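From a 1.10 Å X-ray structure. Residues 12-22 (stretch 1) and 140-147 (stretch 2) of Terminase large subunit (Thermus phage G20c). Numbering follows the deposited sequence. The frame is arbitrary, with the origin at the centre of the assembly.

Stretch 1 12-22: DMLILLPYERR
Stretch 2, residues 140-147: QVAVPNDK

The apolar part of the contact lies on two sides of a short parallel strand pair, residues 15-17 against 142-144. Leu 14, just before its strand, has a CA-to-CB bond that points sideways, but chi1 t (-177°) and chi2 p (66°) bring its end nearer: CD1 lies 3.4 Å from Val 141 CG1, and Leu 14 CD2 lies 3.8 Å from Val 143 CG2. Val 141 is t and Val 143 m (-56°). Ile 15 (chi1 m, chi2 t) and Ala 142 share one face of the sheet, with Ile 15 CB 3.7 Å from Ala 142 CB; Leu 17 (m, t) adds its CD1 at 3.8 Å from the same Ala 142 CB. Leu 16 (m, t) and Val 143 occupy the other face.

Both strands are extended, with phi/psi of -83/133, -109/129 and -118/135 for residues 15-17 and -136/120, -129/160 and -57/135 for residues 142-144. Their N-to-C directions differ by 34°, and their axes approach to 4.6 Å. The register pairs Ile 15 with Ala 142 (CA-CA 4.3 Å), Leu 16 with Val 143 (CA-CA 5.5 Å) and Leu 17 with Pro 144 (CA-CA 4.7 Å). Four hydrogen bonds fix it, with donors alternating between the two stretches, as parallel pairing requires: Ile 15 N to Val 141 O, 3.0 Å; Val 143 N to Ile 15 O, 3.0 Å; Leu 17 N to Val 143 O, 2.9 Å; Asn 145 N to Leu 17 O, 2.8 Å. The third is the most bent, at 141°. Pro 144 has no amide hydrogen to donate, but its CA makes a CA-H...O contact with Leu 17 O at 3.5 Å.

Beyond the strands, the CA-to-CB bond of Tyr 19 (chi1 p, chi2 -87°) points toward stretch 2. Its CD1 lies 3.7 Å from Pro 144 CB, while Asn 145 O meets the ring edge, 3.4 Å from Tyr 19 CE1. Water 2 links Tyr 19 OH (2.7 Å from the water O) to Asn 145 O (2.8 Å from the water O), donating to the latter.

The polar edge centres on Asp 146 (chi1 t, chi2 74°), the N-cap of a following helix. Arg 21 (t, t, m, chi4 -97°) starts sideways, but its end comes nearer and forms a salt bridge, NH2 to Asp 146 OD1 at 2.8 Å; the associated hydrogen bond is weak, at 123°. Tyr 19 OH lies 2.9 Å from that same OD1 of Asp 146. Water 3 donates to Asp 146 OD2, its O 2.8 Å away.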

ATOM      1  N   ASP A  12      -7.657  -3.633 -16.361  1.00 11.37           N
ATOM      2  CA  ASP A  12      -7.125  -4.188 -17.602  1.00 11.76           C
ATOM      3  C   ASP A  12      -5.782  -3.594 -18.027  1.00 11.29           C
ATOM      4  O   ASP A  12      -5.063  -4.217 -18.796  1.00 11.41           O
ATOM      5  CB  ASP A  12      -8.134  -4.012 -18.742  1.00 11.99           C
ATOM      6  CG  ASP A  12      -8.475  -2.549 -19.004  1.00 12.30           C
ATOM      7  OD1 ASP A  12      -9.067  -1.903 -18.103  1.00 13.65           O
ATOM      8  OD2 ASP A  12      -8.152  -2.043 -20.096  1.00 13.53           O
ATOM      9  N   MET A  13      -5.475  -2.384 -17.564  1.00 10.92           N
ATOM     10  CA  MET A  13      -4.206  -1.717 -17.861  1.00 11.29           C
ATOM     11  C   MET A  13      -3.123  -1.907 -16.805  1.00 11.03           C
ATOM     12  O   MET A  13      -2.006  -1.410 -16.979  1.00 10.24           O
ATOM     13  CB  MET A  13      -4.447  -0.226 -18.109  1.00 11.81           C
ATOM     14  CG  MET A  13      -5.172   0.064 -19.415  1.00 12.98           C
ATOM     15  SD  MET A  13      -4.175  -0.418 -20.844  1.00 15.34           S
ATOM     16  CE  MET A  13      -2.637   0.471 -20.627  1.00 16.57           C
ATOM     17  N   LEU A  14      -3.433  -2.630 -15.733  1.00 11.02           N
ATOM     18  CA  LEU A  14      -2.465  -2.933 -14.678  1.00 11.79           C
ATOM     19  C   LEU A  14      -1.379  -3.836 -15.259  1.00 12.04           C
ATOM     20  O   LEU A  14      -1.694  -4.844 -15.892  1.00 12.82           O
ATOM     21  CB  LEU A  14      -3.194  -3.633 -13.524  1.00 12.44           C
ATOM     22  CG  LEU A  14      -2.428  -3.997 -12.263  1.00 12.90           C
ATOM     23  CD1 LEU A  14      -1.989  -2.738 -11.545  1.00 12.84           C
ATOM     24  CD2 LEU A  14      -3.311  -4.850 -11.371  1.00 13.20           C
ATOM     25  N   ILE A  15      -0.117  -3.450 -15.079  1.00 12.19           N
ATOM     26  CA  ILE A  15       1.010  -4.278 -15.496  1.00 12.36           C
ATOM     27  C   ILE A  15       1.285  -5.297 -14.406  1.00 12.00           C
ATOM     28  O   ILE A  15       1.342  -4.966 -13.214  1.00 11.93           O
ATOM     29  CB  ILE A  15       2.257  -3.436 -15.786  1.00 12.95           C
ATOM     30  CG1 ILE A  15       1.975  -2.555 -16.999  1.00 13.82           C
ATOM     31  CG2 ILE A  15       3.483  -4.320 -16.033  1.00 12.87           C
ATOM     32  CD1 ILE A  15       2.954  -1.426 -17.175  1.00 14.46           C
ATOM     33  N   LEU A  16       1.450  -6.542 -14.830  1.00 11.40           N
ATOM     34  CA  LEU A  16       1.594  -7.670 -13.933  1.00 11.61           C
ATOM     35  C   LEU A  16       3.028  -8.150 -13.988  1.00 11.36           C
ATOM     36  O   LEU A  16       3.560  -8.406 -15.068  1.00 11.65           O
ATOM     37  CB  LEU A  16       0.625  -8.769 -14.345  1.00 12.04           C
ATOM     38  CG  LEU A  16      -0.834  -8.331 -14.503  1.00 12.62           C
ATOM     39  CD1 LEU A  16      -1.683  -9.530 -14.886  1.00 13.02           C
ATOM     40  CD2 LEU A  16      -1.352  -7.687 -13.231  1.00 13.27           C
ATOM     41  N   LEU A  17       3.639  -8.288 -12.818  1.00 10.94           N
ATOM     42  CA  LEU A  17       5.069  -8.553 -12.703  1.00 10.65           C
ATOM     43  C   LEU A  17       5.341  -9.885 -12.013  1.00  9.97           C
ATOM     44  O   LEU A  17       4.747 -10.180 -10.966  1.00  9.36           O
ATOM     45  CB  LEU A  17       5.725  -7.456 -11.870  1.00 11.24           C
ATOM     46  CG  LEU A  17       5.528  -6.015 -12.341  1.00 11.88           C
ATOM     47  CD1 LEU A  17       6.025  -5.035 -11.285  1.00 12.11           C
ATOM     48  CD2 LEU A  17       6.237  -5.799 -13.662  1.00 12.51           C
ATOM     49  N   PRO A  18       6.275 -10.683 -12.557  1.00  9.72           N
ATOM     50  CA  PRO A  18       6.660 -11.898 -11.849  1.00  9.77           C
ATOM     51  C   PRO A  18       7.445 -11.551 -10.584  1.00 10.24           C
ATOM     52  O   PRO A  18       8.009 -10.457 -10.483  1.00 10.81           O
ATOM     53  CB  PRO A  18       7.534 -12.629 -12.870  1.00 10.03           C
ATOM     54  CG  PRO A  18       8.167 -11.531 -13.631  1.00 10.05           C
ATOM     55  CD  PRO A  18       7.145 -10.434 -13.726  1.00 10.03           C
ATOM     56  N   TYR A  19       7.446 -12.460  -9.621  1.00 10.97           N
ATOM     57  CA  TYR A  19       8.132 -12.224  -8.359  1.00 11.72           C
ATOM     58  C   TYR A  19       8.621 -13.530  -7.773  1.00 12.63           C
ATOM     59  O   TYR A  19       8.215 -14.615  -8.210  1.00 12.31           O
ATOM     60  CB  TYR A  19       7.205 -11.518  -7.348  1.00 12.23           C
ATOM     61  CG  TYR A  19       5.942 -12.304  -7.033  1.00 12.55           C
ATOM     62  CD1 TYR A  19       4.803 -12.174  -7.831  1.00 12.81           C
ATOM     63  CD2 TYR A  19       5.893 -13.215  -5.966  1.00 13.38           C
ATOM     64  CE1 TYR A  19       3.658 -12.910  -7.569  1.00 13.36           C
ATOM     65  CE2 TYR A  19       4.737 -13.945  -5.696  1.00 14.02           C
ATOM     66  CZ  TYR A  19       3.629 -13.789  -6.506  1.00 14.04           C
ATOM     67  OH  TYR A  19       2.479 -14.505  -6.260  1.00 15.50           O
ATOM     68  N   GLU A  20       9.485 -13.409  -6.771  1.00 13.33           N
ATOM     69  CA  GLU A  20       9.896 -14.536  -5.942  1.00 14.49           C
ATOM     70  C   GLU A  20       9.293 -14.325  -4.559  1.00 14.94           C
ATOM     71  O   GLU A  20       9.445 -13.251  -3.972  1.00 14.06           O
ATOM     72  CB  GLU A  20      11.415 -14.605  -5.828  1.00 15.73           C
ATOM     73  CG  GLU A  20      11.913 -15.877  -5.148  1.00 17.34           C
ATOM     74  CD  GLU A  20      13.420 -15.938  -4.978  1.00 18.31           C
ATOM     75  OE1 GLU A  20      14.095 -14.888  -5.066  1.00 20.59           O
ATOM     76  OE2 GLU A  20      13.929 -17.056  -4.731  1.00 21.18           O
ATOM     77  N   ARG A  21       8.603 -15.335  -4.045  1.00 15.61           N
ATOM     78  CA  ARG A  21       8.105 -15.280  -2.674  1.00 17.09           C
ATOM     79  C   ARG A  21       9.269 -15.616  -1.737  1.00 17.20           C
ATOM     80  O   ARG A  21       9.821 -16.716  -1.805  1.00 17.76           O
ATOM     81  CB  ARG A  21       6.926 -16.238  -2.477  1.00 18.38           C
ATOM     82  CG  ARG A  21       6.141 -16.006  -1.191  1.00 19.91           C
ATOM     83  CD  ARG A  21       4.844 -16.811  -1.166  1.00 21.05           C
ATOM     84  NE  ARG A  21       3.871 -16.388  -2.186  1.00 22.39           N
ATOM     85  CZ  ARG A  21       2.843 -15.546  -2.013  1.00 23.15           C
ATOM     86  NH1 ARG A  21       2.593 -14.955  -0.838  1.00 23.59           N
ATOM     87  NH2 ARG A  21       2.052 -15.265  -3.053  1.00 23.12           N
ATOM     88  N   ARG A  22       9.664 -14.649  -0.905  1.00 17.38           N
ATOM     89  CA  ARG A  22      10.693 -14.837   0.117  1.00 18.21           C
ATOM     90  C   ARG A  22      10.019 -14.595   1.472  1.00 17.70           C
ATOM     91  O   ARG A  22      10.010 -13.469   1.994  1.00 17.49           O
ATOM     92  CB  ARG A  22      11.865 -13.873  -0.103  1.00 19.03           C
ATOM     93  CG  ARG A  22      12.574 -14.011  -1.450  1.00 19.90           C
ATOM     94  CD  ARG A  22      13.757 -13.052  -1.571  1.00 21.09           C
ATOM     95  NE  ARG A  22      14.196 -12.869  -2.959  1.00 21.87           N
ATOM     96  CZ  ARG A  22      14.975 -11.877  -3.410  1.00 22.79           C
ATOM     97  NH1 ARG A  22      15.292 -11.827  -4.704  1.00 23.84           N
ATOM     98  NH2 ARG A  22      15.445 -10.933  -2.594  1.00 22.76           N
ATOM     99  N   GLN A 140       0.371   2.970 -15.847  1.00 11.83           N
ATOM    100  CA  GLN A 140       1.558   3.348 -15.065  1.00 11.97           C
ATOM    101  C   GLN A 140       1.727   2.589 -13.739  1.00 11.23           C
ATOM    102  O   GLN A 140       2.712   2.789 -13.027  1.00 11.55           O
ATOM    103  CB  GLN A 140       1.544   4.861 -14.843  1.00 13.43           C
ATOM    104  CG  GLN A 140       1.679   5.623 -16.156  1.00 14.95           C
ATOM    105  CD  GLN A 140       1.751   7.121 -15.986  1.00 16.71           C
ATOM    106  OE1 GLN A 140       2.818   7.719 -16.124  1.00 20.20           O
ATOM    107  NE2 GLN A 140       0.618   7.739 -15.685  1.00 17.64           N
ATOM    108  N   VAL A 141       0.783   1.709 -13.418  1.00 10.20           N
ATOM    109  CA  VAL A 141       0.820   0.921 -12.191  1.00  9.84           C
ATOM    110  C   VAL A 141       1.253  -0.495 -12.548  1.00  9.72           C
ATOM    111  O   VAL A 141       0.711  -1.103 -13.480  1.00  9.72           O
ATOM    112  CB  VAL A 141      -0.550   0.938 -11.478  1.00  9.65           C
ATOM    113  CG1 VAL A 141      -0.543   0.072 -10.219  1.00  9.55           C
ATOM    114  CG2 VAL A 141      -0.945   2.362 -11.109  1.00  9.80           C
ATOM    115  N   ALA A 142       2.264  -0.992 -11.844  1.00  9.78           N
ATOM    116  CA  ALA A 142       2.814  -2.314 -12.081  1.00  9.38           C
ATOM    117  C   ALA A 142       3.034  -3.001 -10.747  1.00  9.39           C
ATOM    118  O   ALA A 142       3.752  -2.482  -9.892  1.00  9.29           O
ATOM    119  CB  ALA A 142       4.113  -2.202 -12.860  1.00  9.41           C
ATOM    120  N   VAL A 143       2.374  -4.141 -10.550  1.00  9.28           N
ATOM    121  CA  VAL A 143       2.344  -4.840  -9.273  1.00  9.48           C
ATOM    122  C   VAL A 143       2.719  -6.316  -9.411  1.00  9.24           C
ATOM    123  O   VAL A 143       2.630  -6.868 -10.509  1.00  9.13           O
ATOM    124  CB  VAL A 143       0.945  -4.739  -8.615  1.00  9.83           C
ATOM    125  CG1 VAL A 143       0.540  -3.286  -8.445  1.00  9.91           C
ATOM    126  CG2 VAL A 143      -0.135  -5.497  -9.388  1.00 10.09           C
ATOM    127  N   PRO A 144       3.117  -6.962  -8.298  1.00  9.85           N
ATOM    128  CA  PRO A 144       3.331  -8.403  -8.349  1.00 10.10           C
ATOM    129  C   PRO A 144       2.076  -9.130  -8.821  1.00 10.27           C
ATOM    130  O   PRO A 144       0.980  -8.812  -8.376  1.00 10.60           O
ATOM    131  CB  PRO A 144       3.652  -8.770  -6.900  1.00 10.25           C
ATOM    132  CG  PRO A 144       4.123  -7.506  -6.268  1.00  9.89           C
ATOM    133  CD  PRO A 144       3.361  -6.417  -6.947  1.00  9.82           C
ATOM    134  N   ASN A 145       2.253 -10.079  -9.733  1.00 10.41           N
ATOM    135  CA  ASN A 145       1.154 -10.799 -10.351  1.00 10.95           C
ATOM    136  C   ASN A 145       0.699 -11.896  -9.394  1.00 11.00           C
ATOM    137  O   ASN A 145       0.937 -13.094  -9.600  1.00 10.89           O
ATOM    138  CB  ASN A 145       1.614 -11.353 -11.706  1.00 11.23           C
ATOM    139  CG  ASN A 145       0.481 -11.924 -12.525  1.00 11.52           C
ATOM    140  OD1 ASN A 145      -0.681 -11.925 -12.102  1.00 11.91           O
ATOM    141  ND2 ASN A 145       0.810 -12.411 -13.711  1.00 11.92           N
ATOM    142  N   ASP A 146       0.014 -11.465  -8.346  1.00 11.21           N
ATOM    143  CA  ASP A 146      -0.376 -12.314  -7.246  1.00 11.48           C
ATOM    144  C   ASP A 146      -1.885 -12.221  -7.154  1.00 11.10           C
ATOM    145  O   ASP A 146      -2.432 -11.120  -7.076  1.00 11.12           O
ATOM    146  CB  ASP A 146       0.275 -11.809  -5.961  1.00 12.36           C
ATOM    147  CG  ASP A 146      -0.171 -12.579  -4.755  1.00 13.40           C
ATOM    148  OD1 ASP A 146       0.277 -13.734  -4.577  1.00 14.94           O
ATOM    149  OD2 ASP A 146      -0.992 -12.036  -4.000  1.00 14.46           O
ATOM    150  N   LYS A 147      -2.551 -13.362  -7.129  1.00 11.10           N
ATOM    151  CA  LYS A 147      -4.006 -13.369  -7.199  1.00 11.39           C
ATOM    152  C   LYS A 147      -4.654 -12.602  -6.051  1.00 11.14           C
ATOM    153  O   LYS A 147      -5.646 -11.920  -6.250  1.00 11.13           O
ATOM    154  CB  LYS A 147      -4.526 -14.802  -7.228  1.00 12.02           C
TER
HETATM  155  O   HOH W   1      -1.491   0.539 -14.905  1.00  9.91           O
HETATM  156  O   HOH W   2       1.152 -15.609  -8.394  1.00 18.86           O
HETATM  157  O   HOH W   3      -0.068 -13.025  -1.549  1.00 24.35           O